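Local structure of HepC.19480.a.B1 (Helicobacter pylori, 6MTZ) at residues A[122-127]-A[153-158]; A[16-21]-A[69-74]; A[168-173]-A[211-216]; A[29-34]-A[132-137]. The protein is of unknown function but is probably a DHH-family phosphoesterase that hydrolyses phosphate esters with the help of divalent metal ions. All blocks are in the same frame, centred on the assembly; numbering follows the deposited sequence.

Interaction 1: residues A[122-127]-A[153-158]. With EDO (1,2-ethanediol), chain C.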
# COMPACT_ATOMS: atom_id res chain seq x y z
N ASN A 122 13.85 -17.56 12.67
CA ASN A 122 13.33 -18.89 12.38
C ASN A 122 11.84 -18.91 12.05
O ASN A 122 11.30 -19.98 11.77
CB ASN A 122 13.62 -19.81 13.57
CG ASN A 122 15.10 -19.99 13.79
OD1 ASN A 122 15.85 -20.22 12.84
ND2 ASN A 122 15.54 -19.86 15.03
N ARG A 123 11.17 -17.76 12.08
CA ARG A 123 9.74 -17.68 11.80
C ARG A 123 9.48 -16.52 10.86
O ARG A 123 10.25 -15.55 10.82
CB ARG A 123 8.90 -17.47 13.08
CG ARG A 123 8.70 -18.73 13.94
CD ARG A 123 7.97 -18.39 15.23
NE ARG A 123 8.80 -17.59 16.13
CZ ARG A 123 8.33 -16.85 17.13
NH1 ARG A 123 7.02 -16.80 17.37
NH2 ARG A 123 9.16 -16.16 17.90
N CYS A 124 8.39 -16.61 10.11
CA CYS A 124 7.98 -15.46 9.34
C CYS A 124 7.41 -14.41 10.29
O CYS A 124 7.03 -14.71 11.43
CB CYS A 124 6.94 -15.84 8.28
SG CYS A 124 5.29 -16.17 8.96
N ALA A 125 7.35 -13.17 9.81
CA ALA A 125 6.85 -12.08 10.64
C ALA A 125 5.40 -12.31 11.04
O ALA A 125 5.02 -12.02 12.18
CB ALA A 125 7.01 -10.75 9.92
N THR A 126 4.58 -12.84 10.12
CA THR A 126 3.18 -13.07 10.45
C THR A 126 3.02 -14.00 11.66
O THR A 126 2.19 -13.75 12.53
CB THR A 126 2.44 -13.63 9.24
OG1 THR A 126 2.36 -12.60 8.24
CG2 THR A 126 1.01 -14.01 9.61
N LYS A 127 3.83 -15.06 11.73
CA LYS A 127 3.69 -15.98 12.85
C LYS A 127 4.17 -15.34 14.15
O LYS A 127 3.54 -15.51 15.20
CB LYS A 127 4.46 -17.28 12.57
CG LYS A 127 4.25 -18.36 13.64
CD LYS A 127 4.59 -19.75 13.09
CE LYS A 127 4.24 -20.87 14.09
NZ LYS A 127 4.85 -22.18 13.70
N GLU A 153 0.16 -20.41 9.63
CA GLU A 153 1.14 -21.46 9.39
C GLU A 153 1.47 -21.57 7.90
O GLU A 153 2.63 -21.81 7.53
CB GLU A 153 0.62 -22.78 9.95
CG GLU A 153 1.68 -23.89 9.98
CD GLU A 153 2.83 -23.61 10.95
OE1 GLU A 153 2.71 -22.73 11.84
OE2 GLU A 153 3.89 -24.28 10.82
N MET A 154 0.47 -21.40 7.04
CA MET A 154 0.70 -21.42 5.60
C MET A 154 1.69 -20.34 5.18
O MET A 154 2.67 -20.61 4.48
CB MET A 154 -0.63 -21.23 4.85
CG MET A 154 -0.45 -20.85 3.36
SD MET A 154 -1.88 -20.04 2.60
CE MET A 154 -1.65 -18.33 3.10
N VAL A 155 1.44 -19.11 5.62
CA VAL A 155 2.40 -18.04 5.37
C VAL A 155 3.77 -18.42 5.89
O VAL A 155 4.79 -18.20 5.23
CB VAL A 155 1.91 -16.71 5.98
CG1 VAL A 155 3.01 -15.65 5.88
CG2 VAL A 155 0.66 -16.23 5.27
N ASN A 156 3.83 -19.03 7.08
CA ASN A 156 5.13 -19.39 7.64
C ASN A 156 5.85 -20.38 6.72
O ASN A 156 7.03 -20.20 6.41
CB ASN A 156 4.99 -19.97 9.05
CG ASN A 156 6.34 -20.02 9.78
OD1 ASN A 156 6.88 -18.98 10.19
ND2 ASN A 156 6.90 -21.21 9.92
N SER A 157 5.13 -21.41 6.25
CA SER A 157 5.78 -22.45 5.46
C SER A 157 6.39 -21.90 4.18
O SER A 157 7.50 -22.29 3.80
CB SER A 157 4.79 -23.57 5.13
OG SER A 157 4.33 -24.23 6.30
N VAL A 158 5.69 -21.01 3.49
CA VAL A 158 6.24 -20.54 2.22
C VAL A 158 7.32 -19.49 2.47
O VAL A 158 8.30 -19.41 1.72
CB VAL A 158 5.13 -20.03 1.28
CG1 VAL A 158 4.43 -18.81 1.84
CG2 VAL A 158 5.70 -19.71 -0.10
C1 EDO C . -0.28 -20.97 13.91
O1 EDO C . 0.42 -22.12 13.41
C2 EDO C . 0.71 -19.98 14.52
O2 EDO C . 0.74 -20.09 15.95
O HOH W 1 9.31 -21.58 11.62
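Lys127 passes the side-chain amide of Asn156 at a slant, with its CD over one face, 3.8 Å from Asn156 CG. The two edges of the amide are polar. At one, Asn156 OD1 takes the backbone N-H of Cys124 at 2.8 Å in a nearly straight bond (175°). The donor is tilted 21° from the amide plane. At the other, Asn156 ND2 donates to a water 3.0 Å away, and that water donates to Asn122 O. The amide thus holds the loop at two backbone points, one directly and one through a water. CG of Asn156 is anti to the backbone N (chi1 -165°), on the side of the loop before helix 125-136, and chi2 then turns OD1 to Cys124 N. Cys124 is the N-cap of that helix. Its SG stands between the backbone N and the carbonyl carbon and accepts from Lys127 N at 3.3 Å. The sulphur also packs on Val155 CG1 at 3.9 Å, and Thr126 OG1 touches the same methyl. At the partly exposed side the extended chain of Lys127 carries NZ to Glu153 OE1, a salt bridge of 2.9 Å on the syn lone pair. An ethanediol, probably from the crystallisation liquor, donates from O1 to the same oxygen at 2.8 Å and is also bonded to Glu131. The guanidinium of Arg123 leads away, to Glu131 and Asp120. The contact therefore joins two helices by a neutral amide inside and a charged pair toward solvent. The buried amide oxygen takes a backbone N-H, and its nitrogen gives one hydrogen to a water.

Interaction 2: residues A[16-21]-A[69-74]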
# COMPACT_ATOMS: atom_id res chain seq x y z
N HIS A 16 5.53 -4.41 6.17
CA HIS A 16 6.09 -4.47 4.82
C HIS A 16 4.96 -4.63 3.80
O HIS A 16 3.78 -4.53 4.13
CB HIS A 16 7.11 -5.60 4.74
CG HIS A 16 8.00 -5.56 3.53
ND1 HIS A 16 8.71 -4.45 3.16
CD2 HIS A 16 8.31 -6.52 2.62
CE1 HIS A 16 9.42 -4.71 2.08
NE2 HIS A 16 9.20 -5.96 1.73
N ILE A 17 5.29 -4.92 2.54
CA ILE A 17 4.30 -4.95 1.47
C ILE A 17 4.09 -6.32 0.84
O ILE A 17 3.17 -6.46 0.04
CB ILE A 17 4.63 -3.93 0.36
CG1 ILE A 17 6.04 -4.17 -0.19
CG2 ILE A 17 4.43 -2.51 0.86
CD1 ILE A 17 6.25 -3.58 -1.55
N ASP A 18 4.88 -7.34 1.13
CA ASP A 18 4.66 -8.60 0.42
C ASP A 18 3.63 -9.43 1.19
O ASP A 18 2.91 -8.91 2.04
CB ASP A 18 6.00 -9.32 0.22
CG ASP A 18 6.71 -9.56 1.53
OD1 ASP A 18 6.14 -9.25 2.60
OD2 ASP A 18 7.85 -10.07 1.51
N LEU A 19 3.54 -10.73 0.91
CA LEU A 19 2.54 -11.57 1.58
C LEU A 19 2.75 -11.59 3.09
O LEU A 19 1.80 -11.44 3.87
CB LEU A 19 2.59 -13.00 1.01
CG LEU A 19 1.81 -14.06 1.81
CD1 LEU A 19 0.32 -13.79 1.77
CD2 LEU A 19 2.05 -15.48 1.33
N ASP A 20 3.99 -11.83 3.54
CA ASP A 20 4.28 -11.79 4.97
C ASP A 20 3.90 -10.43 5.55
O ASP A 20 3.23 -10.34 6.59
CB ASP A 20 5.77 -12.10 5.22
CG ASP A 20 6.08 -12.49 6.68
OD1 ASP A 20 5.16 -12.68 7.48
OD2 ASP A 20 7.29 -12.60 7.02
N GLY A 21 4.27 -9.35 4.84
CA GLY A 21 3.99 -8.02 5.35
C GLY A 21 2.51 -7.73 5.51
O GLY A 21 2.09 -7.13 6.51
N VAL A 69 5.33 -2.65 14.70
CA VAL A 69 6.12 -2.67 13.47
C VAL A 69 6.52 -4.11 13.19
O VAL A 69 7.13 -4.76 14.04
CB VAL A 69 7.37 -1.76 13.58
CG1 VAL A 69 8.11 -1.69 12.24
CG2 VAL A 69 6.99 -0.36 14.07
N SER A 70 6.19 -4.59 12.00
CA SER A 70 6.38 -6.00 11.66
C SER A 70 7.01 -6.12 10.28
O SER A 70 6.66 -5.36 9.37
CB SER A 70 5.05 -6.77 11.67
OG SER A 70 4.09 -6.10 10.88
N ASP A 71 7.95 -7.07 10.15
CA ASP A 71 8.52 -7.49 8.87
C ASP A 71 9.39 -6.41 8.24
O ASP A 71 9.58 -6.38 7.01
CB ASP A 71 7.42 -7.92 7.89
CG ASP A 71 7.95 -8.82 6.79
OD1 ASP A 71 8.96 -9.54 7.03
OD2 ASP A 71 7.36 -8.79 5.68
N LEU A 72 9.91 -5.51 9.05
CA LEU A 72 10.81 -4.47 8.59
C LEU A 72 11.98 -4.40 9.55
O LEU A 72 11.81 -4.59 10.75
CB LEU A 72 10.10 -3.12 8.53
CG LEU A 72 8.91 -2.98 7.58
CD1 LEU A 72 7.99 -1.89 8.07
CD2 LEU A 72 9.38 -2.68 6.15
N ASN A 73 13.17 -4.15 9.03
CA ASN A 73 14.28 -3.86 9.92
C ASN A 73 14.60 -2.38 9.82
O ASN A 73 14.49 -1.78 8.75
CB ASN A 73 15.51 -4.72 9.63
CG ASN A 73 16.14 -4.46 8.30
OD1 ASN A 73 15.46 -4.43 7.28
ND2 ASN A 73 17.46 -4.29 8.30
N LEU A 74 14.94 -1.79 10.96
CA LEU A 74 15.29 -0.38 11.04
C LEU A 74 16.80 -0.27 11.16
O LEU A 74 17.46 -1.14 11.75
CB LEU A 74 14.61 0.29 12.23
CG LEU A 74 13.09 0.09 12.40
CD1 LEU A 74 12.59 0.71 13.70
CD2 LEU A 74 12.34 0.66 11.22
O HOH W 2 8.94 -10.01 3.96
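The loop after strand 10-15 passes the end of strand 64-70 with the CA atoms of His16 and Asp71 5.6 Å apart, and Asp71 has left-handed backbone angles. The Asp71 carboxylate reaches into the bend formed by residues 16-21, with CG anti to the backbone N (chi1 -159°) on the side of that bend. OD2 of Asp71 lies 3.3 Å from His16 CB, and the imidazole and carboxylate planes stand nearly perpendicular (86°). Asp18 OD1 is also 3.3 Å from Asp71 OD2, with the two carboxylates nearly coplanar. Asp20 OD2 comes to 3.5 Å from Asp71 OD1, its plane turned by about 50°. Three acidic groups thus crowd together without direct bonds between them. A water lies 2.6 Å from Asp71 OD2 and 2.7 Å from Asp18 OD2.

The sequence His-Ile-Asp-Leu-Asp-Gly is the first signature of the DHH phosphoesterases, and Asp71 matches the second. The Asp-His-His motif is Asp102, His103 and His104. In relatives, residues of these motifs supply ligands to a pair of divalent metals. The cluster is consistent with such a site; a water is modelled among the carboxylates. Asp18 also serves as N-cap of helix 19-29: its OD1 accepts from Gly21 N at 2.9 Å. Asp20 turns to the backbone N-H groups of Ala125 and Thr126, and lies near Asp159. On the other flank Leu72 CD2 packs obliquely against the His16 ring, 3.5 Å from ND1. Ile17 CG1 covers one face of that ring, and Asp18 OD2 lies at its edge, in the ring plane.

Interaction 3: residues A[168-173]-A[211-216]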
# COMPACT_ATOMS: atom_id res chain seq x y z
N PHE A 168 2.19 -25.30 2.25
CA PHE A 168 3.29 -24.77 1.45
C PHE A 168 2.84 -24.41 0.03
O PHE A 168 3.03 -23.28 -0.42
CB PHE A 168 4.44 -25.77 1.42
CG PHE A 168 5.53 -25.41 0.46
CD1 PHE A 168 6.46 -24.43 0.78
CD2 PHE A 168 5.65 -26.05 -0.77
CE1 PHE A 168 7.49 -24.10 -0.10
CE2 PHE A 168 6.66 -25.72 -1.66
CZ PHE A 168 7.59 -24.74 -1.32
N GLU A 169 2.26 -25.37 -0.69
CA GLU A 169 1.91 -25.11 -2.10
C GLU A 169 0.86 -24.01 -2.23
O GLU A 169 0.97 -23.14 -3.10
CB GLU A 169 1.44 -26.39 -2.77
CG GLU A 169 2.53 -27.47 -2.86
CD GLU A 169 3.66 -27.09 -3.79
OE1 GLU A 169 4.72 -27.74 -3.73
OE2 GLU A 169 3.50 -26.13 -4.57
N LEU A 170 -0.16 -24.02 -1.36
CA LEU A 170 -1.14 -22.93 -1.36
C LEU A 170 -0.50 -21.59 -1.03
O LEU A 170 -0.89 -20.56 -1.59
CB LEU A 170 -2.26 -23.25 -0.38
CG LEU A 170 -3.35 -22.19 -0.16
CD1 LEU A 170 -4.19 -21.99 -1.42
CD2 LEU A 170 -4.23 -22.62 1.02
N GLY A 171 0.48 -21.57 -0.12
CA GLY A 171 1.16 -20.31 0.19
C GLY A 171 1.90 -19.71 -0.99
O GLY A 171 1.98 -18.48 -1.12
N LYS A 172 2.46 -20.54 -1.87
CA LYS A 172 3.10 -19.99 -3.06
C LYS A 172 2.08 -19.27 -3.93
O LYS A 172 2.37 -18.19 -4.47
CB LYS A 172 3.80 -21.11 -3.83
CG LYS A 172 5.14 -21.53 -3.18
CD LYS A 172 5.57 -22.96 -3.53
CE LYS A 172 5.51 -23.26 -5.01
NZ LYS A 172 6.13 -24.60 -5.33
N VAL A 173 0.88 -19.83 -4.05
CA VAL A 173 -0.19 -19.15 -4.78
C VAL A 173 -0.50 -17.81 -4.14
O VAL A 173 -0.69 -16.80 -4.83
CB VAL A 173 -1.44 -20.04 -4.87
CG1 VAL A 173 -2.57 -19.29 -5.60
CG2 VAL A 173 -1.12 -21.33 -5.60
N GLU A 211 -9.68 -30.42 -0.61
CA GLU A 211 -8.73 -31.50 -0.88
C GLU A 211 -7.61 -31.05 -1.82
O GLU A 211 -6.48 -31.52 -1.71
CB GLU A 211 -9.47 -32.71 -1.46
N ASN A 212 -7.92 -30.15 -2.76
CA ASN A 212 -6.94 -29.62 -3.70
C ASN A 212 -6.84 -28.10 -3.56
O ASN A 212 -6.92 -27.37 -4.56
CB ASN A 212 -7.32 -30.01 -5.14
CG ASN A 212 -8.61 -29.34 -5.60
OD1 ASN A 212 -9.52 -29.10 -4.80
ND2 ASN A 212 -8.69 -29.02 -6.90
N ALA A 213 -6.69 -27.62 -2.33
CA ALA A 213 -6.67 -26.19 -2.04
C ALA A 213 -5.74 -25.36 -2.94
O ALA A 213 -6.20 -24.34 -3.47
CB ALA A 213 -6.31 -25.98 -0.57
N PRO A 214 -4.47 -25.72 -3.15
CA PRO A 214 -3.61 -24.85 -3.99
C PRO A 214 -4.17 -24.62 -5.39
O PRO A 214 -4.27 -23.48 -5.85
CB PRO A 214 -2.27 -25.62 -4.04
CG PRO A 214 -2.31 -26.55 -2.87
CD PRO A 214 -3.75 -26.92 -2.67
N VAL A 215 -4.55 -25.69 -6.09
CA VAL A 215 -5.05 -25.54 -7.45
C VAL A 215 -6.43 -24.89 -7.44
O VAL A 215 -6.74 -24.07 -8.31
CB VAL A 215 -5.10 -26.90 -8.16
CG1 VAL A 215 -5.76 -26.76 -9.51
CG2 VAL A 215 -3.69 -27.46 -8.30
N ALA A 216 -7.27 -25.25 -6.48
CA ALA A 216 -8.62 -24.69 -6.43
C ALA A 216 -8.56 -23.19 -6.23
O ALA A 216 -9.26 -22.43 -6.92
CB ALA A 216 -9.42 -25.35 -5.31
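Pro214 packs on Leu170 and Glu169, and such apolar contacts carry most of the meeting of helix 168-180 with the start of helix 213-228. Pro214 is the central piece: the CA atoms of Leu170 and Pro214 are 4.1 Å apart, so the backbones come very close. Pro214 CG lies against the backbone of helix 168-180, 3.6 Å from Leu170 N, and on Glu169 CB at 3.8 Å. Leu170 has CG anti to the backbone N (chi1 176°), which brings CG closer to Ala213. Leu170 CD2 is 4.3 Å from Ala213 CB. Beyond the segments the same leucine meets Tyr217, Val204, Leu208 and Met154.

Contacts between carbon and carbonyl oxygen come next. Leu170 CD1 lies 3.7 Å from Ala213 O, and one turn on, Val173 CG2 touches Pro214 O at 3.8 Å.

Charged groups stay within one helix. Glu169 bends at chi2 and leads away from Pro214. Lys172 NZ bonds to Glu169 OE2 at 3.1 Å, a salt bridge met on the syn side, 25° out of the carboxylate plane.

With no polar bond between the two segments, they are joined by van der Waals contact alone. Proline fits the first turn of a helix, where no N-H donor is needed, and its CB and CG provide the apolar contact.

Interaction 4: residues A[29-34]-A[132-137]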
# COMPACT_ATOMS: atom_id res chain seq x y z
N LYS A 29 -5.59 -7.04 12.60
CA LYS A 29 -6.99 -6.59 12.55
C LYS A 29 -7.94 -7.59 13.21
O LYS A 29 -9.07 -7.23 13.54
CB LYS A 29 -7.44 -6.34 11.11
CG LYS A 29 -6.96 -5.01 10.54
CD LYS A 29 -6.80 -5.07 9.03
CE LYS A 29 -7.99 -4.45 8.36
NZ LYS A 29 -7.98 -3.00 8.58
N GLN A 30 -7.50 -8.83 13.43
CA GLN A 30 -8.34 -9.76 14.16
C GLN A 30 -8.34 -9.47 15.66
O GLN A 30 -9.21 -10.00 16.37
CB GLN A 30 -7.89 -11.19 13.88
CG GLN A 30 -8.10 -11.59 12.40
CD GLN A 30 -9.57 -11.88 12.07
OE1 GLN A 30 -10.27 -12.55 12.83
NE2 GLN A 30 -10.04 -11.36 10.93
N PHE A 31 -7.44 -8.62 16.15
CA PHE A 31 -7.34 -8.37 17.58
C PHE A 31 -7.74 -6.97 18.01
O PHE A 31 -8.22 -6.81 19.13
CB PHE A 31 -5.91 -8.64 18.08
CG PHE A 31 -5.55 -10.11 18.08
CD1 PHE A 31 -5.07 -10.72 16.93
CD2 PHE A 31 -5.73 -10.88 19.22
CE1 PHE A 31 -4.76 -12.08 16.92
CE2 PHE A 31 -5.44 -12.23 19.21
CZ PHE A 31 -4.95 -12.84 18.06
N PHE A 32 -7.60 -5.97 17.15
CA PHE A 32 -7.70 -4.58 17.59
C PHE A 32 -8.87 -3.89 16.91
O PHE A 32 -8.90 -3.78 15.68
CB PHE A 32 -6.40 -3.84 17.33
CG PHE A 32 -5.26 -4.35 18.15
CD1 PHE A 32 -5.39 -4.47 19.52
CD2 PHE A 32 -4.07 -4.71 17.56
CE1 PHE A 32 -4.35 -4.94 20.28
CE2 PHE A 32 -3.02 -5.17 18.32
CZ PHE A 32 -3.17 -5.30 19.68
N LYS A 33 -9.83 -3.44 17.73
CA LYS A 33 -10.97 -2.68 17.23
C LYS A 33 -10.55 -1.30 16.72
O LYS A 33 -11.14 -0.80 15.76
CB LYS A 33 -12.02 -2.54 18.33
N ASN A 34 -9.55 -0.68 17.34
CA ASN A 34 -9.10 0.66 16.96
C ASN A 34 -7.67 0.55 16.44
O ASN A 34 -6.72 0.58 17.22
CB ASN A 34 -9.19 1.61 18.14
CG ASN A 34 -10.43 1.37 18.97
OD1 ASN A 34 -10.34 1.10 20.17
ND2 ASN A 34 -11.60 1.49 18.35
N PHE A 132 2.67 -13.20 19.39
CA PHE A 132 2.75 -12.06 20.31
C PHE A 132 1.36 -11.52 20.65
O PHE A 132 1.06 -11.27 21.82
CB PHE A 132 3.64 -10.96 19.73
CG PHE A 132 3.60 -9.68 20.52
CD1 PHE A 132 4.38 -9.53 21.67
CD2 PHE A 132 2.81 -8.62 20.12
CE1 PHE A 132 4.36 -8.35 22.39
CE2 PHE A 132 2.78 -7.43 20.85
CZ PHE A 132 3.54 -7.30 21.98
N LEU A 133 0.52 -11.30 19.64
CA LEU A 133 -0.82 -10.77 19.93
C LEU A 133 -1.65 -11.78 20.72
O LEU A 133 -2.34 -11.41 21.67
CB LEU A 133 -1.53 -10.37 18.62
CG LEU A 133 -0.84 -9.25 17.84
CD1 LEU A 133 -1.70 -8.78 16.66
CD2 LEU A 133 -0.52 -8.08 18.78
N LYS A 134 -1.59 -13.06 20.33
CA LYS A 134 -2.40 -14.07 21.02
C LYS A 134 -2.03 -14.17 22.49
O LYS A 134 -2.90 -14.36 23.35
CB LYS A 134 -2.25 -15.43 20.33
CG LYS A 134 -3.21 -16.50 20.84
CD LYS A 134 -4.68 -16.23 20.49
CE LYS A 134 -5.58 -17.33 21.08
NZ LYS A 134 -7.05 -17.18 20.72
N LYS A 135 -0.73 -14.04 22.81
CA LYS A 135 -0.31 -14.14 24.20
C LYS A 135 -0.88 -13.00 25.05
O LYS A 135 -1.10 -13.18 26.25
CB LYS A 135 1.22 -14.17 24.32
CG LYS A 135 1.84 -15.49 23.87
CD LYS A 135 2.98 -15.94 24.76
CE LYS A 135 4.33 -15.76 24.13
NZ LYS A 135 5.38 -16.51 24.90
N HIS A 136 -1.15 -11.84 24.44
CA HIS A 136 -1.47 -10.64 25.21
C HIS A 136 -2.89 -10.11 25.03
O HIS A 136 -3.37 -9.42 25.92
CB HIS A 136 -0.47 -9.51 24.87
CG HIS A 136 0.93 -9.85 25.29
ND1 HIS A 136 1.87 -10.37 24.42
CD2 HIS A 136 1.52 -9.86 26.51
CE1 HIS A 136 2.98 -10.63 25.07
NE2 HIS A 136 2.79 -10.34 26.35
N TYR A 137 -3.56 -10.43 23.92
CA TYR A 137 -4.87 -9.86 23.64
C TYR A 137 -5.85 -10.95 23.21
O TYR A 137 -5.47 -11.92 22.54
CB TYR A 137 -4.76 -8.79 22.53
CG TYR A 137 -3.76 -7.72 22.88
CD1 TYR A 137 -4.07 -6.72 23.80
CD2 TYR A 137 -2.49 -7.72 22.31
CE1 TYR A 137 -3.13 -5.73 24.13
CE2 TYR A 137 -1.55 -6.74 22.63
CZ TYR A 137 -1.87 -5.76 23.54
OH TYR A 137 -0.94 -4.79 23.84
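The carbonyl oxygen of Leu133 is gripped by two backbone donors, Tyr137 N at 2.7 Å and His136 N at 3.0 Å, as helix 125-136 ends. This closing turn sets Leu133 and Tyr137 against two phenylalanines of the loop 29-34. Leu133 CB stands over the centre of the Phe31 ring, 3.9 Å from the centroid and 9° off the normal, a CH-pi contact. At the edge of that ring, near its plane, Tyr137 O lies 3.3 Å from Phe31 CE2. Phe32 has CG anti to the carbonyl carbon (chi1 -66°), which brings CG toward Tyr137. Its ring points an edge at the face of Tyr137, with centroids 4.9 Å apart and planes at 71°. In this T-shaped stack Phe32 CZ is 3.6 Å from Tyr137 CD2. His136 CB covers the opposite face of Tyr137, toward the rim. The methyls of Leu133 divide between the two phenylalanines: CD1 touches Phe31 CD1, and CD2 touches Phe32 CE2. Ile139 adds to the cover of Phe31, while Met9 and Val11 touch Phe32. Residues 29-34 link helix 19-29 to strand 35-39, the returning leg of a beta-alpha-beta crossover from strand 10-15, as in the parallel alpha/beta sheet of the DHH domain.

In the fold
From the N terminus, interaction 2 closes first, joining the loop after strand 10-15 to the end of strand 64-70. Interaction 4 starts within that span and runs on to the end of helix 125-136, so the two cross. Interaction 1 crosses interaction 4 too: it opens at the start of the same helix and closes on helix 145-159. Interaction 3 follows in series, tying helix 168-180 to helix 213-228. Interactions 1 and 2 touch through Asp20, probably by hydrogen bonds, while Met154 and Val158 pack on segment 168-173. The contacts thus run from the parallel sheet into the helices that follow it. The mixed sheet formed from strand 258-261 onward takes no part.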